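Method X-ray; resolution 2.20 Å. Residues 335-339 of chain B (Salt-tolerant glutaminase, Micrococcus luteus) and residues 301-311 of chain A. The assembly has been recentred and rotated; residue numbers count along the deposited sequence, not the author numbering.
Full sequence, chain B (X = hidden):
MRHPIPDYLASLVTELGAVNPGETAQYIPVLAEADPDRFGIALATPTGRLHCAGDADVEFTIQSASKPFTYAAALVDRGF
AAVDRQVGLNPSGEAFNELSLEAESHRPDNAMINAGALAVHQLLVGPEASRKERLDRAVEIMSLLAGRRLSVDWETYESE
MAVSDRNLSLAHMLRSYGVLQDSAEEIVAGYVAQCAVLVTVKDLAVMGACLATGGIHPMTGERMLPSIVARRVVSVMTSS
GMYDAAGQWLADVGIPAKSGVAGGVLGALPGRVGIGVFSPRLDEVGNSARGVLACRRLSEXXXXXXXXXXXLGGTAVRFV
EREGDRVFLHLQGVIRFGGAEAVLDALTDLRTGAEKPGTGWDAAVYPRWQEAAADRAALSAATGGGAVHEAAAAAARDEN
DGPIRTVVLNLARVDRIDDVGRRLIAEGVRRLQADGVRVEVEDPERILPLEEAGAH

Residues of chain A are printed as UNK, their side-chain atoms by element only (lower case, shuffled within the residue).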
ATOM      1  N   ILE B 335     -10.531  -2.597 -12.737  1.00 21.75           N
ATOM      2  CA  ILE B 335     -10.781  -3.888 -12.115  1.00 23.79           C
ATOM      3  C   ILE B 335      -9.597  -4.850 -12.029  1.00 26.40           C
ATOM      4  O   ILE B 335      -8.951  -5.169 -13.029  1.00 26.53           O
ATOM      5  CB  ILE B 335     -11.953  -4.598 -12.827  1.00 23.64           C
ATOM      6  CG1 ILE B 335     -13.198  -3.706 -12.773  1.00 22.85           C
ATOM      7  CG2 ILE B 335     -12.228  -5.948 -12.170  1.00 25.99           C
ATOM      8  CD1 ILE B 335     -14.450  -4.320 -13.399  1.00 22.21           C
ATOM      9  N   ARG B 336      -9.322  -5.293 -10.805  1.00 27.21           N
ATOM     10  CA  ARG B 336      -8.260  -6.250 -10.515  1.00 25.45           C
ATOM     11  C   ARG B 336      -8.890  -7.260  -9.559  1.00 23.77           C
ATOM     12  O   ARG B 336     -10.110  -7.436  -9.584  1.00 22.52           O
ATOM     13  CB  ARG B 336      -7.064  -5.547  -9.871  1.00 26.62           C
ATOM     14  CG  ARG B 336      -6.473  -4.449 -10.747  1.00 30.51           C
ATOM     15  CD  ARG B 336      -5.094  -4.017 -10.268  1.00 32.14           C
ATOM     16  NE  ARG B 336      -4.138  -5.118 -10.330  1.00 36.18           N
ATOM     17  CZ  ARG B 336      -2.866  -5.033  -9.952  1.00 35.93           C
ATOM     18  NH1 ARG B 336      -2.389  -3.890  -9.484  1.00 31.92           N
ATOM     19  NH2 ARG B 336      -2.074  -6.097 -10.031  1.00 34.48           N
ATOM     20  N   PHE B 337      -8.101  -7.919  -8.715  1.00 20.83           N
ATOM     21  CA  PHE B 337      -8.696  -8.893  -7.804  1.00 20.91           C
ATOM     22  C   PHE B 337      -9.855  -8.316  -6.984  1.00 20.57           C
ATOM     23  O   PHE B 337     -10.949  -8.878  -6.961  1.00 20.37           O
ATOM     24  CB  PHE B 337      -7.664  -9.464  -6.829  1.00 20.21           C
ATOM     25  CG  PHE B 337      -8.265 -10.397  -5.818  1.00 18.32           C
ATOM     26  CD1 PHE B 337      -8.515 -11.728  -6.145  1.00 18.41           C
ATOM     27  CD2 PHE B 337      -8.671  -9.924  -4.574  1.00 18.42           C
ATOM     28  CE1 PHE B 337      -9.162 -12.567  -5.253  1.00 17.33           C
ATOM     29  CE2 PHE B 337      -9.321 -10.757  -3.672  1.00 19.54           C
ATOM     30  CZ  PHE B 337      -9.570 -12.083  -4.015  1.00 21.68           C
ATOM     31  N   GLY B 338      -9.603  -7.200  -6.307  1.00 22.41           N
ATOM     32  CA  GLY B 338     -10.625  -6.583  -5.479  1.00 20.87           C
ATOM     33  C   GLY B 338     -11.943  -6.315  -6.182  1.00 22.11           C
ATOM     34  O   GLY B 338     -13.014  -6.594  -5.639  1.00 23.27           O
ATOM     35  N   GLY B 339     -11.866  -5.768  -7.388  1.00 21.54           N
ATOM     36  CA  GLY B 339     -13.070  -5.471  -8.141  1.00 22.83           C
ATOM     37  C   GLY B 339     -13.748  -6.718  -8.670  1.00 21.86           C
ATOM     38  O   GLY B 339     -14.966  -6.860  -8.571  1.00 23.27           O
TER
ATOM     39  N   UNK A 301      -1.081 -15.757  -7.671  1.00 23.19           N
ATOM     40  CA  UNK A 301      -2.249 -16.152  -8.452  1.00 24.05           C
ATOM     41  C   UNK A 301      -3.279 -15.046  -8.629  1.00 25.08           C
ATOM     42  O   UNK A 301      -3.891 -14.924  -9.686  1.00 28.61           O
ATOM     43  c   UNK A 301      -2.058 -18.600  -7.858  1.00 28.46           C
ATOM     44  c   UNK A 301      -2.928 -17.367  -7.818  1.00 27.04           C
ATOM     45  o   UNK A 301      -1.164 -18.651  -8.727  1.00 28.01           O
ATOM     46  o   UNK A 301      -2.276 -19.519  -7.037  1.00 29.61           O
ATOM     47  N   UNK A 302      -3.477 -14.248  -7.590  1.00 21.03           N
ATOM     48  CA  UNK A 302      -4.446 -13.166  -7.643  1.00 20.58           C
ATOM     49  C   UNK A 302      -3.775 -11.820  -7.892  1.00 20.95           C
ATOM     50  O   UNK A 302      -4.442 -10.785  -7.945  1.00 21.09           O
ATOM     51  c   UNK A 302      -6.898 -14.781  -7.255  1.00 26.02           C
ATOM     52  c   UNK A 302      -6.198 -14.273  -6.163  1.00 22.65           C
ATOM     53  c   UNK A 302      -6.440 -14.815  -4.903  1.00 24.55           C
ATOM     54  c   UNK A 302      -5.236 -13.126  -6.331  1.00 18.15           C
ATOM     55  c   UNK A 302      -7.833 -15.814  -7.095  1.00 27.66           C
ATOM     56  c   UNK A 302      -7.370 -15.847  -4.731  1.00 28.40           C
ATOM     57  c   UNK A 302      -8.068 -16.345  -5.831  1.00 28.27           C
ATOM     58  N   UNK A 303      -2.457 -11.844  -8.063  1.00 23.57           N
ATOM     59  CA  UNK A 303      -1.677 -10.629  -8.281  1.00 26.51           C
ATOM     60  C   UNK A 303      -2.023  -9.573  -7.235  1.00 22.42           C
ATOM     61  O   UNK A 303      -2.365  -8.433  -7.558  1.00 22.81           O
ATOM     62  c   UNK A 303       1.717 -12.633 -11.932  1.00 65.60           C
ATOM     63  c   UNK A 303      -1.910 -10.088  -9.691  1.00 36.13           C
ATOM     64  n   UNK A 303       0.473 -12.418 -11.514  1.00 60.30           N
ATOM     65  n   UNK A 303       2.671 -11.754 -11.661  1.00 65.99           N
ATOM     66  c   UNK A 303       0.058 -11.256 -10.730  1.00 52.33           C
ATOM     67  n   UNK A 303       2.005 -13.721 -12.637  1.00 67.58           N
ATOM     68  c   UNK A 303      -1.450 -11.047 -10.775  1.00 44.96           C
ATOM     69  N   UNK A 304      -1.940  -9.985  -5.975  1.00 18.93           N
ATOM     70  CA  UNK A 304      -2.212  -9.117  -4.843  1.00 19.15           C
ATOM     71  C   UNK A 304      -0.873  -8.596  -4.323  1.00 22.09           C
ATOM     72  O   UNK A 304       0.119  -9.327  -4.292  1.00 24.95           O
ATOM     73  c   UNK A 304      -2.941  -9.898  -3.745  1.00 15.51           C
ATOM     74  c   UNK A 304      -5.228  -8.988  -4.105  1.00 25.60           C
ATOM     75  c   UNK A 304      -4.396 -10.262  -4.057  1.00 19.81           C
ATOM     76  c   UNK A 304      -4.949 -11.206  -3.004  1.00 22.13           C
ATOM     77  N   UNK A 305      -0.840  -7.333  -3.922  1.00 17.52           N
ATOM     78  CA  UNK A 305       0.388  -6.746  -3.428  1.00 17.34           C
ATOM     79  C   UNK A 305       0.105  -5.374  -2.845  1.00 20.00           C
ATOM     80  O   UNK A 305      -0.703  -4.621  -3.377  1.00 20.28           O
ATOM     81  c   UNK A 305       3.890  -7.230  -4.167  1.00 17.66           C
ATOM     82  n   UNK A 305       3.222  -5.271  -3.467  1.00 15.33           N
ATOM     83  n   UNK A 305       4.930  -6.565  -3.561  1.00 15.36           N
ATOM     84  c   UNK A 305       4.499  -5.386  -3.148  1.00 16.79           C
ATOM     85  c   UNK A 305       1.399  -6.621  -4.569  1.00 19.04           C
ATOM     86  c   UNK A 305       2.808  -6.417  -4.107  1.00 18.78           C
ATOM     87  N   UNK A 306       0.784  -5.060  -1.752  1.00 20.50           N
ATOM     88  CA  UNK A 306       0.620  -3.784  -1.073  1.00 20.39           C
ATOM     89  C   UNK A 306       0.898  -2.591  -1.987  1.00 17.97           C
ATOM     90  O   UNK A 306       0.403  -1.495  -1.746  1.00 17.10           O
ATOM     91  c   UNK A 306       1.565  -3.727   0.132  1.00 21.75           C
ATOM     92  c   UNK A 306       0.088  -2.540   1.750  1.00 23.94           C
ATOM     93  c   UNK A 306       1.444  -2.515   1.054  1.00 24.96           C
ATOM     94  c   UNK A 306       2.565  -2.539   2.081  1.00 26.34           C
ATOM     95  N   UNK A 307       1.682  -2.810  -3.039  1.00 18.63           N
ATOM     96  CA  UNK A 307       2.054  -1.736  -3.953  1.00 21.35           C
ATOM     97  C   UNK A 307       1.183  -1.508  -5.188  1.00 24.88           C
ATOM     98  O   UNK A 307       1.527  -0.678  -6.032  1.00 25.95           O
ATOM     99  c   UNK A 307       5.164  -1.217  -0.747  1.00 25.53           C
ATOM    100  s   UNK A 307       4.567  -0.553  -2.278  1.00 29.12           S
ATOM    101  c   UNK A 307       3.503  -1.934  -4.421  1.00 22.86           C
ATOM    102  c   UNK A 307       4.529  -2.025  -3.304  1.00 24.48           C
ATOM    103  N   UNK A 308       0.071  -2.218  -5.337  1.00 28.28           N
ATOM    104  CA  UNK A 308      -0.725  -1.959  -6.535  1.00 35.04           C
ATOM    105  C   UNK A 308      -1.603  -0.728  -6.399  1.00 34.55           C
ATOM    106  O   UNK A 308      -2.036  -0.370  -5.302  1.00 33.95           O
ATOM    107  o   UNK A 308      -2.571  -3.056  -4.816  1.00 48.63           O
ATOM    108  c   UNK A 308      -1.558  -3.174  -6.931  1.00 38.19           C
ATOM    109  c   UNK A 308      -2.266  -3.797  -5.773  1.00 38.96           C
ATOM    110  o   UNK A 308      -2.522  -5.025  -5.827  1.00 29.53           O
ATOM    111  N   UNK A 309      -1.841  -0.069  -7.528  1.00 38.76           N
ATOM    112  CA  UNK A 309      -2.639   1.144  -7.529  1.00 43.85           C
ATOM    113  C   UNK A 309      -4.130   0.932  -7.678  1.00 46.19           C
ATOM    114  O   UNK A 309      -4.772   1.570  -8.509  1.00 46.86           O
ATOM    115  N   UNK A 310      -4.686   0.040  -6.868  1.00 47.67           N
ATOM    116  CA  UNK A 310      -6.112  -0.245  -6.919  1.00 47.87           C
ATOM    117  C   UNK A 310      -6.857   0.828  -6.124  1.00 45.34           C
ATOM    118  O   UNK A 310      -7.333   0.573  -5.016  1.00 49.02           O
ATOM    119  c   UNK A 310      -7.829  -2.053  -6.477  1.00 47.01           C
ATOM    120  c   UNK A 310      -6.387  -1.628  -6.319  1.00 46.96           C
ATOM    121  o   UNK A 310      -8.724  -1.182  -6.379  1.00 49.44           O
ATOM    122  o   UNK A 310      -8.071  -3.259  -6.688  1.00 41.95           O
ATOM    123  N   UNK A 311      -6.947   2.031  -6.682  1.00 36.57           N
ATOM    124  CA  UNK A 311      -7.630   3.122  -5.999  1.00 31.46           C
ATOM    125  C   UNK A 311      -8.861   3.598  -6.749  1.00 27.97           C
ATOM    126  O   UNK A 311      -8.953   3.447  -7.964  1.00 26.84           O
ATOM    127  c   UNK A 311      -6.680   4.302  -5.797  1.00 30.77           C
ATOM    128  o   UNK A 311      -5.596   3.938  -4.965  1.00 34.71           O
TER
HETATM  129  O   HOH W   1      -5.289  -8.594  -9.132  1.00 18.79           O
HETATM  130  O   HOH W   2      -2.626  -1.192 -10.178  1.00 44.97           O
HETATM  131  O   HOH W   3      -7.144  -5.732  -6.127  1.00 15.50           O
HETATM  132  O   HOH W   4     -10.106  -3.551  -8.569  1.00 22.42           O

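Position 301 carries four side-chain atoms, two carbons with two oxygens on the second; the side chain comes no nearer than 8.1 Å, from CB to CD1 of Phe B337. Its carboxylate could be only that of aspartate: Asp A301.

Position 302 has one carbon followed by a ring of six carbons with no further atom. The ring carbon bonded to CB lies 3.4 Å from CD1 of Phe B337, which sits over one face of the hidden ring. The centroids are 4.6 Å apart and the planes meet at 41°, an oblique pairing. This is Phe A302.

At 303, backbone O lies 3.4 Å from NH2 of Arg B336, but the angle is too poor for a hydrogen bond. Three carbons, a nitrogen and a carbon bearing two more nitrogens define a guanidinium, so this is Arg A303. It is the first residue after a helix to leave helical phi/psi, with positive phi (50°). Its CA-to-CB bond points sideways and its end leads away from chain B.

Position 304 shows four carbons forked at the second. One terminal carbon comes within 3.6 Å of CD2 of Phe B337, and the other lies over one face of that ring. The residue is Leu A304, its CD2 being the nearer carbon.

Position 305 has one carbon and a five-membered ring of three carbons and two nitrogens, without contact to the chain B stretch: His A305. It opens a type I turn that ends at 308.

Position 306, again four carbons forked at the second, is out of reach of the chain B stretch: Leu A306.

Position 307 is an unbranched chain of two carbons, sulfur and carbon, Met A307. Its CA-to-CB bond points away from the chain B stretch, while its backbone N donates to ND1 of His A305 (2.9 Å), bracing the turn.

Position 308 has two carbons, the second with two oxygens. One oxygen lies 3.8 Å from NH1 of Arg B336, a long salt bridge. Because the oxygen sits over the guanidinium face, only charge acts; NH1 is also modelled too close to a neighbour, so its place is less sure. This is Asp A308, whose N closes the turn on O of His A305 at 3.2 Å.

Position 309 has no side-chain atoms and is Gly A309. Water 2 accepts weakly from its N (3.0 Å) and from NH1 of Arg B336 (2.8 Å).

Position 310 repeats the two-carbon, two-oxygen pattern, with one oxygen 4.0 Å from CB of Arg B336: Asp A310. That oxygen, OD2, receives water 3 (2.7 Å) and water 4 (2.8 Å).

Position 311, one carbon and one oxygen, is Ser A311, out of reach.

The contact buries 387 Å² without a direct hydrogen bond. Phe B337 packs against Phe A302 and Leu A304, whereas the hydrogen-bonded links pass through water, and one direct, long salt bridge joins Arg B336 to Asp A308. Water 3 accepts from N of Gly B338 (2.9 Å) and water 4 from N of Arg B336 (2.9 Å), so Asp A310 reaches the start of the chain B helix indirectly. Water 1 similarly joins N of Phe B337 (2.9 Å) to O of Phe A302 (2.6 Å).

Chain A (301-311) DFRLHLMDGDS
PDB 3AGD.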